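Local atomic coordinates of 3-oxoacyl-[acyl-carrier-protein] synthase (Arabidopsis thaliana, PDB entry 2IX4), a protein that catalyses the condensation step of mitochondrial fatty acid synthesis, lengthening acyl chains by two carbons taken from malonyl-ACP. Residues V118-G123 / G204-S209. Residues are numbered along the deposited sequence; the frame is centred on the assembly and turned at random.
Sequences VSIGGG and GGTESS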
ATOM      1  N   VAL A 118      13.553   0.357   2.967  1.00 19.79           N
ATOM      2  CA  VAL A 118      12.638  -0.644   3.513  1.00 19.70           C
ATOM      3  C   VAL A 118      11.335  -0.626   2.719  1.00 20.08           C
ATOM      4  O   VAL A 118      10.785   0.444   2.449  1.00 20.24           O
ATOM      5  CB  VAL A 118      12.338  -0.391   5.014  1.00 19.57           C
ATOM      6  CG1 VAL A 118      11.549  -1.550   5.616  1.00 19.22           C
ATOM      7  CG2 VAL A 118      13.632  -0.180   5.806  1.00 19.30           C
ATOM      8  N   SER A 119      10.861  -1.813   2.341  1.00 20.63           N
ATOM      9  CA  SER A 119       9.572  -1.979   1.664  1.00 21.02           C
ATOM     10  C   SER A 119       8.840  -3.210   2.205  1.00 21.48           C
ATOM     11  O   SER A 119       8.899  -4.296   1.620  1.00 21.56           O
ATOM     12  CB  SER A 119       9.752  -2.076   0.148  1.00 20.94           C
ATOM     13  OG  SER A 119       8.492  -2.066  -0.514  1.00 21.32           O
ATOM     14  N   ILE A 120       8.162  -3.033   3.335  1.00 21.96           N
ATOM     15  CA  ILE A 120       7.411  -4.111   3.975  1.00 22.52           C
ATOM     16  C   ILE A 120       5.963  -3.669   4.120  1.00 23.14           C
ATOM     17  O   ILE A 120       5.654  -2.774   4.910  1.00 23.61           O
ATOM     18  CB  ILE A 120       7.999  -4.483   5.365  1.00 22.24           C
ATOM     19  CG1 ILE A 120       9.473  -4.886   5.244  1.00 21.95           C
ATOM     20  CG2 ILE A 120       7.180  -5.609   6.024  1.00 22.32           C
ATOM     21  CD1 ILE A 120      10.215  -4.943   6.573  1.00 20.68           C
ATOM     22  N   GLY A 121       5.079  -4.284   3.344  1.00 23.92           N
ATOM     23  CA  GLY A 121       3.671  -3.923   3.370  1.00 24.48           C
ATOM     24  C   GLY A 121       2.828  -4.843   4.229  1.00 25.10           C
ATOM     25  O   GLY A 121       3.197  -5.987   4.490  1.00 24.91           O
ATOM     26  N   GLY A 122       1.696  -4.321   4.683  1.00 25.52           N
ATOM     27  CA  GLY A 122       0.658  -5.126   5.312  1.00 26.26           C
ATOM     28  C   GLY A 122      -0.610  -4.982   4.494  1.00 26.73           C
ATOM     29  O   GLY A 122      -0.829  -3.947   3.865  1.00 26.78           O
ATOM     30  N   GLY A 123      -1.444  -6.014   4.497  1.00 27.13           N
ATOM     31  CA  GLY A 123      -2.650  -6.018   3.680  1.00 27.82           C
ATOM     32  C   GLY A 123      -3.816  -5.243   4.263  1.00 28.25           C
ATOM     33  O   GLY A 123      -4.465  -4.471   3.553  1.00 28.44           O
ATOM     34  N   GLY A 204       9.371  -7.191   2.124  1.00 21.35           N
ATOM     35  CA  GLY A 204       8.514  -8.335   2.389  1.00 21.30           C
ATOM     36  C   GLY A 204       7.082  -7.982   2.737  1.00 21.66           C
ATOM     37  O   GLY A 204       6.524  -7.001   2.242  1.00 21.34           O
ATOM     38  N   GLY A 205       6.490  -8.797   3.599  1.00 21.79           N
ATOM     39  CA  GLY A 205       5.085  -8.658   3.945  1.00 22.20           C
ATOM     40  C   GLY A 205       4.818  -9.085   5.369  1.00 22.41           C
ATOM     41  O   GLY A 205       5.573  -9.869   5.950  1.00 22.47           O
ATOM     42  N   THR A 206       3.742  -8.555   5.936  1.00 22.60           N
ATOM     43  CA  THR A 206       3.337  -8.909   7.287  1.00 22.90           C
ATOM     44  C   THR A 206       1.821  -8.860   7.424  1.00 23.15           C
ATOM     45  O   THR A 206       1.151  -8.104   6.720  1.00 23.16           O
ATOM     46  CB  THR A 206       4.022  -8.022   8.361  1.00 22.90           C
ATOM     47  OG1 THR A 206       3.623  -8.459   9.666  1.00 22.74           O
ATOM     48  CG2 THR A 206       3.671  -6.541   8.181  1.00 22.88           C
ATOM     49  N   GLU A 207       1.289  -9.689   8.315  1.00 23.40           N
ATOM     50  CA  GLU A 207      -0.142  -9.706   8.585  1.00 23.87           C
ATOM     51  C   GLU A 207      -0.434 -10.355   9.923  1.00 23.86           C
ATOM     52  O   GLU A 207       0.137 -11.389  10.267  1.00 23.97           O
ATOM     53  CB  GLU A 207      -0.913 -10.440   7.486  1.00 24.08           C
ATOM     54  CG  GLU A 207      -2.379 -10.013   7.375  1.00 24.96           C
ATOM     55  CD  GLU A 207      -2.551  -8.747   6.559  1.00 26.91           C
ATOM     56  OE1 GLU A 207      -2.362  -8.811   5.329  1.00 26.99           O
ATOM     57  OE2 GLU A 207      -2.875  -7.688   7.142  1.00 27.45           O
ATOM     58  N   SER A 208      -1.319  -9.722  10.679  1.00 23.98           N
ATOM     59  CA  SER A 208      -1.840 -10.297  11.904  1.00 23.96           C
ATOM     60  C   SER A 208      -3.310  -9.952  11.962  1.00 23.74           C
ATOM     61  O   SER A 208      -3.720  -9.014  12.645  1.00 23.91           O
ATOM     62  CB  SER A 208      -1.112  -9.748  13.121  1.00 24.02           C
ATOM     63  OG  SER A 208      -1.497 -10.471  14.273  1.00 25.41           O
ATOM     64  N   SER A 209      -4.098 -10.715  11.221  1.00 23.55           N
ATOM     65  CA  SER A 209      -5.503 -10.404  11.044  1.00 23.45           C
ATOM     66  C   SER A 209      -6.411 -11.552  11.490  1.00 23.25           C
ATOM     67  O   SER A 209      -7.474 -11.768  10.911  1.00 23.36           O
ATOM     68  CB  SER A 209      -5.765 -10.024   9.581  1.00 23.39           C
ATOM     69  OG  SER A 209      -6.852  -9.121   9.483  1.00 24.50           O
TER
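I120 and T206 emerge on the same face of two neighbouring parallel strands, where I120 CG2 and T206 CG2 come within 4.2 Å of each other beside helix 87-102. With I120 chi1 at -57°, CG1 sits beside the backbone N and CG2 anti to it, which lays CG2 against the backbone of G204 and G205. T206 OG1, anti to N as well, is hydrogen-bonded to the carbonyl of F88, while T206 CG2 reaches G121 O at 3.8 Å. Backbone hydrogen bonds join the strands: G204 N to S119 O, G121 N to G204 O, and T206 N to G121 O, the last at 3.0 Å. This pairing belongs to the core sheet of the thiolase-like fold, and the strand ends, G121-G123 and T206-E207, lead to the hexanoic acid pocket, which G123 and E207 help line. The E207 chain bends at chi2 (83°), and the oxygen end of its carboxylate meets G123 N, somewhat out of the carboxylate plane, with OE1 in a weak bond at 3.1 Å. An alanine at E207 would probably leave the amides of I124 and G362 without their carboxylate acceptors, and G123 N without its weak one. G362 N donates to OE1, and I124 N to OE2.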